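Side-chain contacts in alpha-2,3-sialyltransferase (Campylobacter jejuni, PDB 2P2V), which probably transfers sialic acid from a CMP-activated donor to an acceptor sugar through an alpha-2,3 linkage, this chain being the N-terminal part of the enzyme: residues I34-K37 / R38-R41; A120-G123 / Y124-I127; A184-T187 / N188-T191. All coordinates share one frame; numbering follows the deposited sequence.

How the contacts relate
The three contacts follow one another along the chain of one sialyltransferase domain and do not touch. Each is a local turn or helix start; contact 2 leaves the sheet itself. Contact 1 lies between strands 21-25 and 44-48. Contact 2 starts on strand 121-122, an edge strand of the parallel sheet. Contact 3 opens helix 187-192, beyond strand 165-169. The centres of the contacts lie about 27 to 32 Å apart. Contact 3 comes near the bound CMP-3-fluoro-N-acetylneuraminic acid: the side chain of Ile189 is about 6 Å from it. In contact 2 the side chain of Ile127 is about 13 Å from the bound CMP-3-fluoro-N-acetylneuraminic acid (CSF).

Contact 1 (I34-K37 / R38-R41); sequences INYK and RLPR
Arg38 folds back across Asn35, three residues earlier, in a short 3-10 turn on the protein surface. The turn lies in the connection from strand 21-25 to strand 44-48, and Leu39 packs on Ile23 of the first strand. Arg38 CB starts 3.4 Å from Asn35 O, the same oxygen that accepts a hydrogen bond from Arg38 N at 3.0 Å. The donor stands above the carbonyl plane of Asn35. Arg38 CG then passes beside both that oxygen and Asn35 CG. CD meets Asn35 CB at 3.9 Å. With the chain extended from CG to NE, the guanidinium is carried obliquely past the amide of Asn35. NE lies 3.3 Å from Asn35 ND2, but both are donors and do not bond. The two planes are turned 64° apart. Asp230 OD2 takes a salt bridge from Arg38 NH1 and a weak hydrogen bond from Asn35 ND2. Arg38 NH2 bonds to Ser241 O.

The oxygen of the Asn35 amide, OD1, is gripped from above its plane by Lys37 NZ, 3.0 Å away. Bends at chi3 (-89°) and chi4 (-50°) bring the lysine there. Tyr36 and Leu39 run side by side. Leu39 CD1 meets the ring edge at Tyr36 CD1, 3.6 Å away, while Tyr36 OH bonds to Tyr58 O. The shared acceptor Asp230 probably lets the two donors sit together and offsets the arginine's charge.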
# COMPACT_ATOMS: atom_id res chain seq x y z
N ILE A 34 -43.20 -2.59 -19.17
CA ILE A 34 -43.10 -3.63 -18.15
C ILE A 34 -44.49 -4.23 -17.92
O ILE A 34 -45.47 -3.50 -17.86
CB ILE A 34 -42.60 -3.07 -16.80
CG1 ILE A 34 -41.12 -2.63 -16.91
CG2 ILE A 34 -42.69 -4.08 -15.71
CD1 ILE A 34 -40.74 -1.57 -15.83
N ASN A 35 -44.56 -5.56 -17.78
CA ASN A 35 -45.81 -6.20 -17.42
C ASN A 35 -45.84 -6.32 -15.92
O ASN A 35 -45.26 -7.24 -15.36
CB ASN A 35 -45.92 -7.59 -18.06
CG ASN A 35 -47.30 -8.22 -17.84
OD1 ASN A 35 -47.93 -8.00 -16.80
ND2 ASN A 35 -47.74 -9.03 -18.79
N TYR A 36 -46.48 -5.37 -15.24
CA TYR A 36 -46.36 -5.32 -13.79
C TYR A 36 -46.97 -6.52 -13.11
O TYR A 36 -46.68 -6.80 -11.95
CB TYR A 36 -46.94 -4.04 -13.24
CG TYR A 36 -46.14 -2.82 -13.69
CD1 TYR A 36 -44.95 -2.45 -13.02
CD2 TYR A 36 -46.56 -2.05 -14.75
CE1 TYR A 36 -44.20 -1.30 -13.45
CE2 TYR A 36 -45.81 -0.91 -15.19
CZ TYR A 36 -44.63 -0.56 -14.53
OH TYR A 36 -43.90 0.56 -14.94
N LYS A 37 -47.81 -7.24 -13.83
CA LYS A 37 -48.42 -8.46 -13.25
C LYS A 37 -47.40 -9.58 -12.93
O LYS A 37 -47.65 -10.44 -12.06
CB LYS A 37 -49.55 -8.95 -14.17
CG LYS A 37 -50.51 -7.81 -14.59
CD LYS A 37 -51.65 -8.32 -15.50
CE LYS A 37 -51.25 -8.29 -16.99
NZ LYS A 37 -50.67 -6.97 -17.39
N ARG A 38 -46.26 -9.55 -13.64
CA ARG A 38 -45.16 -10.50 -13.54
C ARG A 38 -44.09 -10.19 -12.46
O ARG A 38 -43.22 -11.02 -12.19
CB ARG A 38 -44.42 -10.53 -14.89
CG ARG A 38 -45.31 -10.81 -16.13
CD ARG A 38 -44.47 -11.10 -17.36
NE ARG A 38 -45.25 -11.12 -18.60
CZ ARG A 38 -46.03 -12.15 -18.96
NH1 ARG A 38 -46.73 -12.11 -20.09
NH2 ARG A 38 -46.10 -13.23 -18.17
N LEU A 39 -44.13 -9.00 -11.85
CA LEU A 39 -43.20 -8.69 -10.74
C LEU A 39 -43.49 -9.62 -9.57
O LEU A 39 -44.67 -9.94 -9.32
CB LEU A 39 -43.32 -7.23 -10.30
CG LEU A 39 -42.77 -6.15 -11.26
CD1 LEU A 39 -43.18 -4.73 -10.84
CD2 LEU A 39 -41.27 -6.26 -11.33
N PRO A 40 -42.44 -10.06 -8.84
CA PRO A 40 -42.70 -10.80 -7.62
C PRO A 40 -43.26 -9.89 -6.54
O PRO A 40 -43.21 -8.67 -6.69
CB PRO A 40 -41.31 -11.30 -7.22
CG PRO A 40 -40.41 -10.21 -7.72
CD PRO A 40 -40.99 -9.90 -9.07
N ARG A 41 -43.75 -10.48 -5.45
CA ARG A 41 -44.28 -9.72 -4.31
C ARG A 41 -43.25 -8.81 -3.65
O ARG A 41 -43.57 -7.70 -3.23
CB ARG A 41 -44.77 -10.69 -3.22
CG ARG A 41 -46.27 -11.03 -3.29
CD ARG A 41 -47.17 -10.00 -2.51
NE ARG A 41 -46.51 -9.31 -1.37
CZ ARG A 41 -45.99 -9.90 -0.27
NH1 ARG A 41 -46.00 -11.22 -0.10
NH2 ARG A 41 -45.44 -9.14 0.68

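Contact 2 (A120-G123 / Y124-I127). With EDO (1,2-ethanediol), chain L.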
# COMPACT_ATOMS: atom_id res chain seq x y z
N ALA A 120 -19.60 6.26 -1.77
CA ALA A 120 -19.84 5.42 -2.93
C ALA A 120 -19.08 4.09 -2.82
O ALA A 120 -18.31 3.88 -1.85
CB ALA A 120 -19.51 6.14 -4.25
N LYS A 121 -19.26 3.20 -3.79
CA LYS A 121 -18.56 1.90 -3.80
C LYS A 121 -18.00 1.55 -5.15
O LYS A 121 -18.73 1.63 -6.11
CB LYS A 121 -19.61 0.83 -3.44
CG LYS A 121 -19.07 -0.63 -3.44
CD LYS A 121 -18.07 -0.87 -2.28
CE LYS A 121 -17.41 -2.20 -2.46
NZ LYS A 121 -16.71 -2.59 -1.18
N LEU A 122 -16.76 1.12 -5.23
CA LEU A 122 -16.28 0.64 -6.52
C LEU A 122 -16.84 -0.73 -6.79
O LEU A 122 -16.57 -1.66 -5.99
CB LEU A 122 -14.74 0.56 -6.50
CG LEU A 122 -14.11 1.97 -6.42
CD1 LEU A 122 -12.65 1.77 -6.01
CD2 LEU A 122 -14.30 2.65 -7.85
N GLY A 123 -17.52 -0.86 -7.91
CA GLY A 123 -18.12 -2.15 -8.31
C GLY A 123 -17.12 -3.27 -8.47
O GLY A 123 -17.46 -4.43 -8.21
N TYR A 124 -15.90 -3.00 -8.93
CA TYR A 124 -14.99 -4.11 -9.13
C TYR A 124 -14.68 -4.87 -7.83
O TYR A 124 -14.36 -6.06 -7.90
CB TYR A 124 -13.65 -3.69 -9.75
CG TYR A 124 -12.62 -3.14 -8.83
CD1 TYR A 124 -11.81 -3.99 -8.08
CD2 TYR A 124 -12.35 -1.74 -8.78
CE1 TYR A 124 -10.80 -3.47 -7.24
CE2 TYR A 124 -11.38 -1.24 -7.96
CZ TYR A 124 -10.60 -2.10 -7.21
OH TYR A 124 -9.60 -1.59 -6.41
N GLU A 125 -14.76 -4.20 -6.70
CA GLU A 125 -14.42 -4.79 -5.40
C GLU A 125 -15.46 -5.88 -5.07
O GLU A 125 -15.20 -6.76 -4.19
CB GLU A 125 -14.40 -3.72 -4.31
CG GLU A 125 -13.16 -2.82 -4.47
CD GLU A 125 -13.02 -1.70 -3.43
OE1 GLU A 125 -14.00 -1.24 -2.87
OE2 GLU A 125 -11.87 -1.29 -3.20
N VAL A 126 -16.59 -5.81 -5.73
CA VAL A 126 -17.74 -6.76 -5.48
C VAL A 126 -17.66 -7.83 -6.54
O VAL A 126 -17.62 -9.00 -6.23
CB VAL A 126 -19.13 -6.04 -5.47
CG1 VAL A 126 -20.34 -7.07 -5.52
CG2 VAL A 126 -19.27 -5.12 -4.29
N ILE A 127 -17.55 -7.47 -7.83
CA ILE A 127 -17.55 -8.53 -8.83
C ILE A 127 -16.24 -9.35 -8.88
O ILE A 127 -16.23 -10.42 -9.47
CB ILE A 127 -17.91 -8.05 -10.27
CG1 ILE A 127 -16.94 -6.95 -10.67
CG2 ILE A 127 -19.35 -7.55 -10.28
CD1 ILE A 127 -16.86 -6.78 -12.18
C1 EDO L . -15.42 1.93 1.87
O1 EDO L . -14.25 2.75 1.71
C2 EDO L . -15.11 0.48 1.50
O2 EDO L . -16.28 -0.17 0.97
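One carbonyl oxygen, Gly123 O, accepts two backbone N-H groups where strand 121-122 passes directly into the short helix 124-127. This beta-to-alpha junction lies at an edge strand of the parallel sheet. Ile127 N approaches Gly123 O nearly in line with the C=O bond, at 3.1 Å. Val126 N reaches the same oxygen at 3.0 Å but stands 55° out of the carbonyl plane. One residue earlier, Leu122 O takes Glu125 N at 3.2 Å. These bonds wind the chain into its first turn.

Side chains bridge the junction too. Leu122 and Tyr124 lie side by side, with Leu122 CD1 3.8 Å from Tyr124 CE2. The ring of Tyr124 has Glu125 CG over one face, offset toward the rim. Val126 and Ile127 pack on helix 150-161.

Lys121 crosses Glu125 at a slant. Its CG is anti to the backbone N (chi1 178°), and a bend at chi2 brings CE to Glu125, 3.6 Å from OE1 and near CB. The salt bridge from Lys121 NZ to Glu125 OE1 is weak, at 3.5 Å. Glu125 OE1 has a firmer partner in Tyr114 OH. The lysine nitrogen also gives a hydrogen bond to a bound 1,2-ethanediol, probably from the crystallisation liquor: Lys121 NZ to its O2, 3.3 Å.

Contact 3 (A184-T187 / N188-T191); sequences AMST and NIKT
This is a helix start: residues 184-187 pack against the first turn of helix 187-192, at the end of the loop that follows strand 165-169. Ser186 holds the N-cap position. Its backbone oxygen takes Lys190 N in a nearly straight bond, 3.2 Å with an angle of 175° at the hydrogen. Thr187 O, next along, accepts twice from Thr191. The backbone N reaches it at 3.1 Å, close to the carbonyl plane. The hydroxyl OG1 of Thr191 also donates to it, from above that plane. With OG1 beside its own backbone N (chi1 -53°), the hydroxyl is turned back toward the preceding turn.

The side chain of Ser186 points its OG between the backbone N and the carbonyl carbon (chi1 56°). There OG lies 3.4 Å from Ile189 CG1. Ile189 is buried and set against the loop. Its CB, CG1 and CG2 all lie close to Ala184 O, CG1 nearest at 3.5 Å. The side chain of Ile189 is about 6 Å from the bound CMP-3-fluoro-N-acetylneuraminic acid, so this helix start lies close to the donor pocket.

Met185 sits at the centre of an inverse gamma turn. Its side chain crosses that of Lys190 at about a right angle. Lys190 is extended beyond CG. It passes Ser186 O at CG and CD, and its CE reaches Met185 O (3.2 Å) and Met185 CB. Near its base, Lys190 CG touches the terminal methyl, Met185 CE, at 3.9 Å.

Asp260, from a distant part of the chain, accepts hydrogen bonds from Ser186 OG and Asn188 N, and its negative charge at the N-terminal end of the helix would probably be favoured by the helix dipole.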
# COMPACT_ATOMS: atom_id res chain seq x y z
N ALA A 184 -32.05 11.00 -25.31
CA ALA A 184 -30.73 10.71 -24.73
C ALA A 184 -29.70 11.82 -25.00
O ALA A 184 -28.80 12.03 -24.17
CB ALA A 184 -30.22 9.36 -25.21
N MET A 185 -29.82 12.50 -26.14
CA MET A 185 -28.95 13.64 -26.45
C MET A 185 -29.55 14.94 -25.89
O MET A 185 -29.87 15.89 -26.64
CB MET A 185 -28.70 13.76 -27.96
CG MET A 185 -27.91 12.60 -28.56
SD MET A 185 -26.19 12.52 -28.02
CE MET A 185 -25.44 13.88 -28.94
N SER A 186 -29.71 14.95 -24.57
CA SER A 186 -30.22 16.11 -23.85
C SER A 186 -29.14 17.19 -23.87
O SER A 186 -28.01 16.95 -24.30
CB SER A 186 -30.59 15.73 -22.42
OG SER A 186 -29.48 15.14 -21.78
N THR A 187 -29.49 18.39 -23.42
CA THR A 187 -28.56 19.51 -23.50
C THR A 187 -27.28 19.22 -22.70
O THR A 187 -26.18 19.45 -23.18
CB THR A 187 -29.20 20.83 -23.02
OG1 THR A 187 -30.57 20.88 -23.44
CG2 THR A 187 -28.46 22.01 -23.63
N ASN A 188 -27.43 18.69 -21.48
CA ASN A 188 -26.26 18.45 -20.63
C ASN A 188 -25.36 17.31 -21.11
O ASN A 188 -24.14 17.40 -20.99
CB ASN A 188 -26.67 18.26 -19.17
CG ASN A 188 -27.23 19.52 -18.55
OD1 ASN A 188 -27.95 19.46 -17.55
ND2 ASN A 188 -26.89 20.69 -19.14
N ILE A 189 -25.96 16.26 -21.66
CA ILE A 189 -25.18 15.17 -22.26
C ILE A 189 -24.27 15.72 -23.37
O ILE A 189 -23.06 15.47 -23.38
CB ILE A 189 -26.11 14.00 -22.77
CG1 ILE A 189 -26.69 13.17 -21.59
CG2 ILE A 189 -25.37 13.10 -23.80
CD1 ILE A 189 -25.64 12.40 -20.71
N LYS A 190 -24.87 16.51 -24.27
CA LYS A 190 -24.13 17.23 -25.32
C LYS A 190 -22.98 18.09 -24.80
O LYS A 190 -21.90 18.08 -25.38
CB LYS A 190 -25.09 18.09 -26.16
CG LYS A 190 -26.02 17.28 -27.08
CD LYS A 190 -27.07 18.19 -27.71
CE LYS A 190 -27.99 17.44 -28.65
NZ LYS A 190 -29.26 18.21 -28.78
N THR A 191 -23.20 18.82 -23.70
CA THR A 191 -22.17 19.71 -23.18
C THR A 191 -20.97 18.94 -22.64
O THR A 191 -19.83 19.16 -23.09
CB THR A 191 -22.69 20.63 -22.07
OG1 THR A 191 -23.86 21.32 -22.52
CG2 THR A 191 -21.63 21.65 -21.69